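Local coordinates for protein aminoacyl-tRNA synthetase (PDB 5F9Z) that probably charges tRNA(Pro) with proline at the expense of ATP, as a class II prolyl-tRNA synthetase, and here holds halofuginone and an ATP analogue, at residues A184-V188 against T242-L246; I223-E228 against Q239-S243; K372-R376 against D387-L393. The contacts are given in a common frame with arbitrary orientation. Numbering follows the deposited sequence.

In the fold
Contacts 1 and 2 are both buried in the class II catalytic core and share strand 236-247, including Thr242 and Ser243. In contact 1 helix 181-202 lies against that strand through aliphatic side chains and one serine-to-backbone hydrogen bond; in contact 2 the neighbouring strand 223-231 pairs with it through backbone hydrogen bonds. Their centres are 10 Å apart, His244 of one bonds Thr224 of the other, and both touch the ATP analogue. Contact 3 lies about 45 Å from contact 2 and 50 Å from contact 1, centre to centre, in the anticodon-binding domain. It too is an antiparallel hairpin, but at a sheet edge and only partly buried; there a rim salt bridge, Arg376-Asp387, supplements the backbone bonds.

Contact 1 (A184-V188 against T242-L246). With HFG (7-bromo-6-chloro-3-{3-[(2R,3S)-3-hydroxypiperidin-2-yl]-2-oxopropyl}quinazolin-4(3H)-one), chain E; ANP (phosphoaminophosphonic acid-adenylate ester), chain D.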
# COMPACT_ATOMS: atom_id res chain seq x y z
N ALA A 184 -21.08 -13.49 3.43
CA ALA A 184 -19.63 -13.49 3.51
C ALA A 184 -19.00 -12.88 2.26
O ALA A 184 -18.06 -12.08 2.35
CB ALA A 184 -19.11 -14.90 3.75
N LEU A 185 -19.51 -13.25 1.08
CA LEU A 185 -18.97 -12.70 -0.16
C LEU A 185 -19.19 -11.20 -0.24
O LEU A 185 -18.33 -10.46 -0.72
CB LEU A 185 -19.60 -13.41 -1.36
CG LEU A 185 -19.16 -12.91 -2.74
CD1 LEU A 185 -17.64 -13.00 -2.89
CD2 LEU A 185 -19.85 -13.70 -3.84
N GLU A 186 -20.35 -10.73 0.23
CA GLU A 186 -20.58 -9.29 0.30
C GLU A 186 -19.57 -8.62 1.22
O GLU A 186 -19.15 -7.48 0.95
CB GLU A 186 -22.01 -9.01 0.79
CG GLU A 186 -23.08 -9.43 -0.20
CD GLU A 186 -24.47 -9.46 0.42
OE1 GLU A 186 -24.57 -9.28 1.65
OE2 GLU A 186 -25.45 -9.67 -0.32
N MET A 187 -19.15 -9.30 2.29
CA MET A 187 -18.10 -8.77 3.15
C MET A 187 -16.76 -8.73 2.42
O MET A 187 -15.96 -7.81 2.62
CB MET A 187 -18.00 -9.60 4.43
CG MET A 187 -17.01 -9.06 5.45
SD MET A 187 -17.55 -7.50 6.17
CE MET A 187 -16.14 -7.11 7.19
N VAL A 188 -16.50 -9.73 1.57
CA VAL A 188 -15.25 -9.75 0.81
C VAL A 188 -15.19 -8.56 -0.14
O VAL A 188 -14.17 -7.86 -0.22
CB VAL A 188 -15.11 -11.09 0.05
CG1 VAL A 188 -13.87 -11.07 -0.83
CG2 VAL A 188 -15.07 -12.25 1.02
N THR A 242 -5.46 -7.98 -0.13
CA THR A 242 -6.15 -9.21 -0.47
C THR A 242 -7.37 -9.38 0.43
O THR A 242 -7.39 -8.93 1.58
CB THR A 242 -5.23 -10.43 -0.34
OG1 THR A 242 -5.94 -11.61 -0.72
CG2 THR A 242 -4.73 -10.57 1.08
N SER A 243 -8.40 -10.03 -0.12
CA SER A 243 -9.64 -10.30 0.60
C SER A 243 -10.14 -11.67 0.16
O SER A 243 -10.41 -11.88 -1.02
CB SER A 243 -10.68 -9.22 0.31
OG SER A 243 -11.85 -9.41 1.10
N HIS A 244 -10.26 -12.59 1.12
CA HIS A 244 -10.54 -13.99 0.82
C HIS A 244 -11.98 -14.34 1.19
O HIS A 244 -12.48 -13.93 2.24
CB HIS A 244 -9.60 -14.92 1.58
CG HIS A 244 -8.15 -14.54 1.47
ND1 HIS A 244 -7.40 -14.80 0.35
CD2 HIS A 244 -7.32 -13.94 2.35
CE1 HIS A 244 -6.17 -14.37 0.54
NE2 HIS A 244 -6.09 -13.84 1.75
N LEU A 245 -12.63 -15.10 0.31
CA LEU A 245 -13.87 -15.79 0.66
C LEU A 245 -13.48 -17.19 1.10
O LEU A 245 -13.36 -18.11 0.30
CB LEU A 245 -14.85 -15.81 -0.51
CG LEU A 245 -16.13 -16.61 -0.26
CD1 LEU A 245 -16.91 -16.05 0.92
CD2 LEU A 245 -17.00 -16.66 -1.51
N LEU A 246 -13.24 -17.34 2.41
CA LEU A 246 -12.80 -18.63 2.94
C LEU A 246 -13.88 -19.70 2.83
O LEU A 246 -13.55 -20.89 2.79
CB LEU A 246 -12.39 -18.47 4.40
CG LEU A 246 -11.37 -17.37 4.69
CD1 LEU A 246 -11.20 -17.18 6.19
CD2 LEU A 246 -10.03 -17.69 4.04
O4' HFG E . -2.12 -15.12 5.63
C21 HFG E . -2.64 -15.59 4.66
C3' HFG E . -4.14 -15.35 4.38
C2' HFG E . -4.73 -14.17 5.16
N1' HFG E . -4.56 -14.36 6.54
C6' HFG E . -4.66 -13.12 7.25
C5' HFG E . -5.35 -12.03 6.43
C4' HFG E . -4.65 -11.73 5.22
C39 HFG E . -4.03 -12.88 4.68
O7' HFG E . -4.10 -12.85 3.16
C1' HFG E . -1.76 -16.49 3.61
N3 HFG E . -0.45 -16.91 4.27
C4 HFG E . -0.46 -17.83 5.30
O11 HFG E . -1.53 -18.32 5.69
C10 HFG E . 0.71 -18.21 5.89
C5 HFG E . 0.73 -19.17 6.97
C2 HFG E . 0.69 -16.39 3.86
N1 HFG E . 1.86 -16.74 4.42
C9 HFG E . 1.88 -17.65 5.44
C8 HFG E . 3.10 -18.01 6.02
C7 HFG E . 3.12 -18.95 7.08
BR1 HFG E . 4.83 -19.45 7.89
C6 HFG E . 1.93 -19.52 7.54
CL1 HFG E . 1.96 -20.70 8.86
PG ANP D . 3.37 -13.39 -1.20
O1G ANP D . 3.55 -14.64 -2.01
O2G ANP D . 3.97 -12.17 -2.00
O3G ANP D . 4.15 -13.53 0.17
PB ANP D . 1.22 -13.61 0.60
O1B ANP D . 0.16 -14.74 0.47
O2B ANP D . 2.38 -14.11 1.40
N3B ANP D . 1.72 -13.12 -0.93
PA ANP D . -0.55 -12.51 2.40
O1A ANP D . -0.19 -13.51 3.42
O2A ANP D . -1.84 -12.83 1.65
O3A ANP D . 0.60 -12.37 1.31
O5' ANP D . -0.62 -11.10 3.11
C5' ANP D . -1.61 -10.11 2.73
C4' ANP D . -0.92 -9.00 1.96
O4' ANP D . 0.23 -8.56 2.70
C3' ANP D . -0.39 -9.39 0.59
O3' ANP D . -1.40 -9.25 -0.40
C2' ANP D . 0.76 -8.40 0.38
O2' ANP D . 0.30 -7.19 -0.21
C1' ANP D . 1.25 -8.13 1.81
N9 ANP D . 2.48 -8.83 2.17
C8 ANP D . 2.75 -10.17 2.04
N7 ANP D . 3.94 -10.52 2.45
C5 ANP D . 4.50 -9.33 2.89
C6 ANP D . 5.76 -9.02 3.45
N6 ANP D . 6.71 -9.92 3.67
N1 ANP D . 6.00 -7.73 3.78
C2 ANP D . 5.04 -6.82 3.56
N3 ANP D . 3.82 -6.99 3.05
C4 ANP D . 3.61 -8.28 2.73
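Helix residues 184-188 run nearly antiparallel to strand residues 242-246 (173°), with the two axes 7.9 Å apart. Leu245 does most of the packing from the strand. Its CA-CB bond points sideways, but the t,p rotamer swings the methyls to the helix, CD1 meeting Ala184 CB at 3.8 Å and CD2 meeting Leu185 CD1 at 4.0 Å; Leu185 has the same t,p conformation. One turn along, Val188 (t) sets CG2 3.9 Å from Leu245 CB and 3.3 Å from His244 O, while its CG1 lies 3.2 Å from Ser243 OG. Ser243 OG (chi1 t) donates to Val188 O at 3.1 Å, a polar tie in a mostly apolar interface.

His244 turns its CA-CB bond away from the helix. With chi1 at -48° and chi2 at -77°, its ring reaches the ligand pocket, where NE2 donates to halofuginone O7' at 2.6 Å; ND1 is bonded to Thr224 OG1. Thr242 CG2 touches halofuginone O7' at 3.1 Å and ANP C5' at 3.6 Å. The strand thus divides its chemistry between two faces: Ser243 and Leu245 meet the helix behind the class II sheet, while Thr242 and His244 line the site occupied by inhibitor and nucleotide.

Contact 2 (I223-E228 against Q239-S243); sequences ITKSIE and QAATS. With ANP (phosphoaminophosphonic acid-adenylate ester), chain D.
Lys225 and Ser243 form an antiparallel hydrogen-bonded pair, with Lys225 N to Ser243 O at 2.8 Å and Ser243 N to Lys225 O at 2.7 Å. Ala240 N donates to Ile227 O at 2.7 Å; Ile227 N to Ala241 O is weak at 3.5 Å. Gln239 O accepts a hydrogen bond from ANP O2' at 2.5 Å. Ser226 (p) donates OG to Glu228 OE1 at 2.8 Å, and Lys212 forms a salt bridge with that carboxylate. The non-hydrogen-bonded pairs are Ser226-Thr242 and Glu228-Gln239, with CA atoms 4.3 and 4.5 Å apart; Ile227-Ala241 is hydrogen-bonded (CA-CA 5.6 Å).

In this beta hairpin of the class II synthetase sheet, the axes of 223-228 and 239-243 approach to 4.6 Å, their N-to-C directions at 161°. A beta bulge shifts the register by one between Ile227 and Glu228: Ala240 takes phi/psi of -76/-39 amid otherwise extended residues. Ile227 (p,t) then packs CG1 on Ala240 CB at 3.6 Å and CD1 on Ala241 CB at 3.7 Å, with Tyr195 of helix 181-202 touching both Ile227 and Ala241. Thr224 CG2 (chi1 m) approaches Thr242 OG1 to 3.5 Å.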
# COMPACT_ATOMS: atom_id res chain seq x y z
N ILE A 223 -12.48 -18.22 -2.75
CA ILE A 223 -12.28 -17.12 -3.69
C ILE A 223 -11.35 -16.11 -3.04
O ILE A 223 -11.60 -15.67 -1.91
CB ILE A 223 -13.61 -16.45 -4.08
CG1 ILE A 223 -14.56 -17.46 -4.73
CG2 ILE A 223 -13.36 -15.28 -5.03
CD1 ILE A 223 -15.91 -16.89 -5.08
N THR A 224 -10.29 -15.74 -3.74
CA THR A 224 -9.35 -14.71 -3.29
C THR A 224 -9.42 -13.54 -4.25
O THR A 224 -9.00 -13.65 -5.41
CB THR A 224 -7.93 -15.25 -3.20
OG1 THR A 224 -7.85 -16.24 -2.16
CG2 THR A 224 -6.95 -14.13 -2.89
N LYS A 225 -9.96 -12.42 -3.78
CA LYS A 225 -9.97 -11.17 -4.53
C LYS A 225 -8.84 -10.28 -4.02
O LYS A 225 -8.45 -10.35 -2.85
CB LYS A 225 -11.32 -10.47 -4.41
CG LYS A 225 -12.48 -11.29 -4.95
CD LYS A 225 -13.77 -10.49 -4.98
CE LYS A 225 -14.88 -11.29 -5.64
NZ LYS A 225 -16.14 -10.51 -5.74
N SER A 226 -8.32 -9.44 -4.91
CA SER A 226 -7.16 -8.63 -4.57
C SER A 226 -7.18 -7.34 -5.37
O SER A 226 -7.96 -7.17 -6.31
CB SER A 226 -5.86 -9.38 -4.82
OG SER A 226 -5.64 -9.57 -6.20
N ILE A 227 -6.31 -6.42 -4.98
CA ILE A 227 -5.99 -5.22 -5.75
C ILE A 227 -4.52 -5.32 -6.14
O ILE A 227 -3.66 -5.49 -5.27
CB ILE A 227 -6.28 -3.93 -4.96
CG1 ILE A 227 -5.81 -4.06 -3.51
CG2 ILE A 227 -7.76 -3.61 -5.01
CD1 ILE A 227 -5.91 -2.76 -2.73
N GLU A 228 -4.24 -5.23 -7.43
CA GLU A 228 -2.89 -5.38 -7.95
C GLU A 228 -2.32 -4.01 -8.31
O GLU A 228 -2.94 -3.25 -9.06
CB GLU A 228 -2.87 -6.29 -9.18
CG GLU A 228 -3.35 -7.71 -8.92
CD GLU A 228 -2.47 -8.46 -7.94
OE1 GLU A 228 -2.99 -8.91 -6.89
OE2 GLU A 228 -1.25 -8.59 -8.20
N GLN A 239 1.04 -7.08 -5.32
CA GLN A 239 -0.29 -7.26 -4.75
C GLN A 239 -0.49 -6.26 -3.62
O GLN A 239 0.19 -6.33 -2.59
CB GLN A 239 -0.48 -8.69 -4.26
CG GLN A 239 -1.88 -8.98 -3.76
CD GLN A 239 -2.16 -10.47 -3.63
OE1 GLN A 239 -1.36 -11.30 -4.06
NE2 GLN A 239 -3.30 -10.81 -3.05
N ALA A 240 -1.42 -5.32 -3.81
CA ALA A 240 -1.59 -4.22 -2.87
C ALA A 240 -2.29 -4.67 -1.60
O ALA A 240 -1.95 -4.22 -0.50
CB ALA A 240 -2.36 -3.09 -3.55
N ALA A 241 -3.29 -5.54 -1.72
CA ALA A 241 -4.01 -6.09 -0.58
C ALA A 241 -4.74 -7.34 -1.05
O ALA A 241 -4.66 -7.72 -2.22
CB ALA A 241 -4.97 -5.06 0.01
N THR A 242 -5.46 -7.98 -0.13
CA THR A 242 -6.15 -9.21 -0.47
C THR A 242 -7.37 -9.38 0.43
O THR A 242 -7.39 -8.93 1.58
CB THR A 242 -5.23 -10.43 -0.34
OG1 THR A 242 -5.94 -11.61 -0.72
CG2 THR A 242 -4.73 -10.57 1.08
N SER A 243 -8.40 -10.03 -0.12
CA SER A 243 -9.64 -10.30 0.60
C SER A 243 -10.14 -11.67 0.16
O SER A 243 -10.41 -11.88 -1.02
CB SER A 243 -10.68 -9.22 0.31
OG SER A 243 -11.85 -9.41 1.10
PG ANP D . 3.37 -13.39 -1.20
O1G ANP D . 3.55 -14.64 -2.01
O2G ANP D . 3.97 -12.17 -2.00
O3G ANP D . 4.15 -13.53 0.17
PB ANP D . 1.22 -13.61 0.60
O1B ANP D . 0.16 -14.74 0.47
O2B ANP D . 2.38 -14.11 1.40
N3B ANP D . 1.72 -13.12 -0.93
PA ANP D . -0.55 -12.51 2.40
O1A ANP D . -0.19 -13.51 3.42
O2A ANP D . -1.84 -12.83 1.65
O3A ANP D . 0.60 -12.37 1.31
O5' ANP D . -0.62 -11.10 3.11
C5' ANP D . -1.61 -10.11 2.73
C4' ANP D . -0.92 -9.00 1.96
O4' ANP D . 0.23 -8.56 2.70
C3' ANP D . -0.39 -9.39 0.59
O3' ANP D . -1.40 -9.25 -0.40
C2' ANP D . 0.76 -8.40 0.38
O2' ANP D . 0.30 -7.19 -0.21
C1' ANP D . 1.25 -8.13 1.81
N9 ANP D . 2.48 -8.83 2.17
C8 ANP D . 2.75 -10.17 2.04
N7 ANP D . 3.94 -10.52 2.45
C5 ANP D . 4.50 -9.33 2.89
C6 ANP D . 5.76 -9.02 3.45
N6 ANP D . 6.71 -9.92 3.67
N1 ANP D . 6.00 -7.73 3.78
C2 ANP D . 5.04 -6.82 3.56
N3 ANP D . 3.82 -6.99 3.05
C4 ANP D . 3.61 -8.28 2.73

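Contact 3 (K372-R376 against D387-L393)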
# COMPACT_ATOMS: atom_id res chain seq x y z
N LYS A 372 3.32 42.82 1.10
CA LYS A 372 2.07 42.64 0.37
C LYS A 372 1.04 41.85 1.15
O LYS A 372 -0.08 41.67 0.66
CB LYS A 372 2.34 41.94 -0.97
CG LYS A 372 3.38 42.63 -1.83
CD LYS A 372 3.76 41.76 -3.03
CE LYS A 372 2.58 41.55 -3.95
NZ LYS A 372 2.11 42.82 -4.56
N ARG A 373 1.37 41.38 2.35
CA ARG A 373 0.53 40.44 3.10
C ARG A 373 0.14 39.25 2.22
O ARG A 373 -1.03 38.90 2.09
CB ARG A 373 -0.70 41.13 3.69
CG ARG A 373 -0.38 41.97 4.93
CD ARG A 373 -1.64 42.41 5.65
NE ARG A 373 -2.52 41.28 5.98
CZ ARG A 373 -2.33 40.45 6.99
NH1 ARG A 373 -3.18 39.45 7.21
NH2 ARG A 373 -1.28 40.59 7.79
N SER A 374 1.16 38.65 1.61
CA SER A 374 1.00 37.51 0.72
C SER A 374 2.14 36.54 1.00
O SER A 374 3.09 36.85 1.72
CB SER A 374 0.99 37.95 -0.75
OG SER A 374 1.72 37.05 -1.57
N VAL A 375 2.04 35.34 0.42
CA VAL A 375 3.06 34.31 0.59
C VAL A 375 3.39 33.71 -0.76
O VAL A 375 2.51 33.56 -1.62
CB VAL A 375 2.61 33.22 1.59
CG1 VAL A 375 2.52 33.77 3.00
CG2 VAL A 375 1.28 32.62 1.16
N ARG A 376 4.66 33.36 -0.95
CA ARG A 376 5.12 32.68 -2.15
C ARG A 376 4.98 31.18 -1.95
O ARG A 376 5.63 30.59 -1.08
CB ARG A 376 6.57 33.05 -2.46
CG ARG A 376 7.22 32.20 -3.54
CD ARG A 376 6.44 32.26 -4.85
NE ARG A 376 6.34 33.62 -5.37
CZ ARG A 376 7.24 34.19 -6.16
NH1 ARG A 376 8.31 33.51 -6.54
NH2 ARG A 376 7.07 35.43 -6.58
N ASP A 387 1.61 33.46 -5.94
CA ASP A 387 1.53 34.33 -4.77
C ASP A 387 0.07 34.39 -4.32
O ASP A 387 -0.80 34.81 -5.09
CB ASP A 387 2.07 35.72 -5.08
CG ASP A 387 3.56 35.73 -5.33
OD1 ASP A 387 4.33 35.60 -4.35
OD2 ASP A 387 3.97 35.87 -6.50
N ILE A 388 -0.18 33.98 -3.09
CA ILE A 388 -1.53 33.93 -2.53
C ILE A 388 -1.61 34.97 -1.42
O ILE A 388 -0.77 34.95 -0.50
CB ILE A 388 -1.88 32.54 -1.99
CG1 ILE A 388 -1.66 31.47 -3.06
CG2 ILE A 388 -3.32 32.50 -1.49
CD1 ILE A 388 -2.52 31.66 -4.29
N PRO A 389 -2.57 35.89 -1.45
CA PRO A 389 -2.77 36.79 -0.31
C PRO A 389 -3.12 36.01 0.94
O PRO A 389 -3.73 34.93 0.88
CB PRO A 389 -3.93 37.69 -0.76
CG PRO A 389 -3.90 37.62 -2.25
CD PRO A 389 -3.45 36.23 -2.58
N ILE A 390 -2.72 36.55 2.09
CA ILE A 390 -2.96 35.88 3.36
C ILE A 390 -4.45 35.66 3.58
O ILE A 390 -4.88 34.63 4.12
CB ILE A 390 -2.32 36.68 4.52
CG1 ILE A 390 -0.80 36.66 4.39
CG2 ILE A 390 -2.75 36.12 5.87
CD1 ILE A 390 -0.09 37.48 5.45
N SER A 391 -5.27 36.62 3.14
CA SER A 391 -6.72 36.49 3.30
C SER A 391 -7.31 35.39 2.42
O SER A 391 -8.45 34.98 2.66
CB SER A 391 -7.40 37.83 2.98
OG SER A 391 -7.11 38.24 1.66
N GLU A 392 -6.57 34.91 1.43
CA GLU A 392 -7.04 33.84 0.55
C GLU A 392 -6.51 32.47 0.94
O GLU A 392 -6.91 31.47 0.34
CB GLU A 392 -6.65 34.14 -0.90
CG GLU A 392 -7.33 35.35 -1.51
CD GLU A 392 -7.00 35.53 -2.98
OE1 GLU A 392 -6.27 34.67 -3.53
OE2 GLU A 392 -7.46 36.51 -3.59
N LEU A 393 -5.62 32.39 1.94
CA LEU A 393 -5.00 31.12 2.29
C LEU A 393 -6.03 30.13 2.83
O LEU A 393 -5.94 28.93 2.55
CB LEU A 393 -3.89 31.34 3.31
CG LEU A 393 -2.65 32.06 2.79
CD1 LEU A 393 -1.68 32.34 3.93
CD2 LEU A 393 -1.98 31.22 1.72
O HOH W 1 -4.44 39.16 2.39
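Backbone hydrogen bonds set the register. Val375 and Ile388 form an antiparallel hydrogen-bonded pair, Val375 N to Ile388 O at 3.0 Å and Ile388 N to Val375 O at 3.1 Å, and Ile390 N continues the pairing to Arg373 O at 2.9 Å. Ser374 OG adds a weak bond to Ile388 O at 3.4 Å.

The charged contact is a two-pronged salt bridge: Arg376 NE meets Asp387 OD1 at 3.0 Å, and Arg376 NH2 meets Asp387 OD2 at 3.1 Å. Arg373 instead pairs with Glu325, while Ile390 CD1 lies over one face of its guanidinium.

Apolar contact gathers on the side of Val375 and Ile388, where Val375 CG2 touches Leu393 CD2 at 3.6 Å. Helix 317-332 covers Ile390 and Leu393.

A Schellman motif, with Arg373 at positive phi (50°), ends helix 367-372 and turns the chain into strand 374-379. This strand and 385-389 form the beta hairpin at one edge of the five-stranded mixed sheet, with helix 317-332 packed against it, as in the alpha/beta anticodon-binding domain of class IIa synthetases.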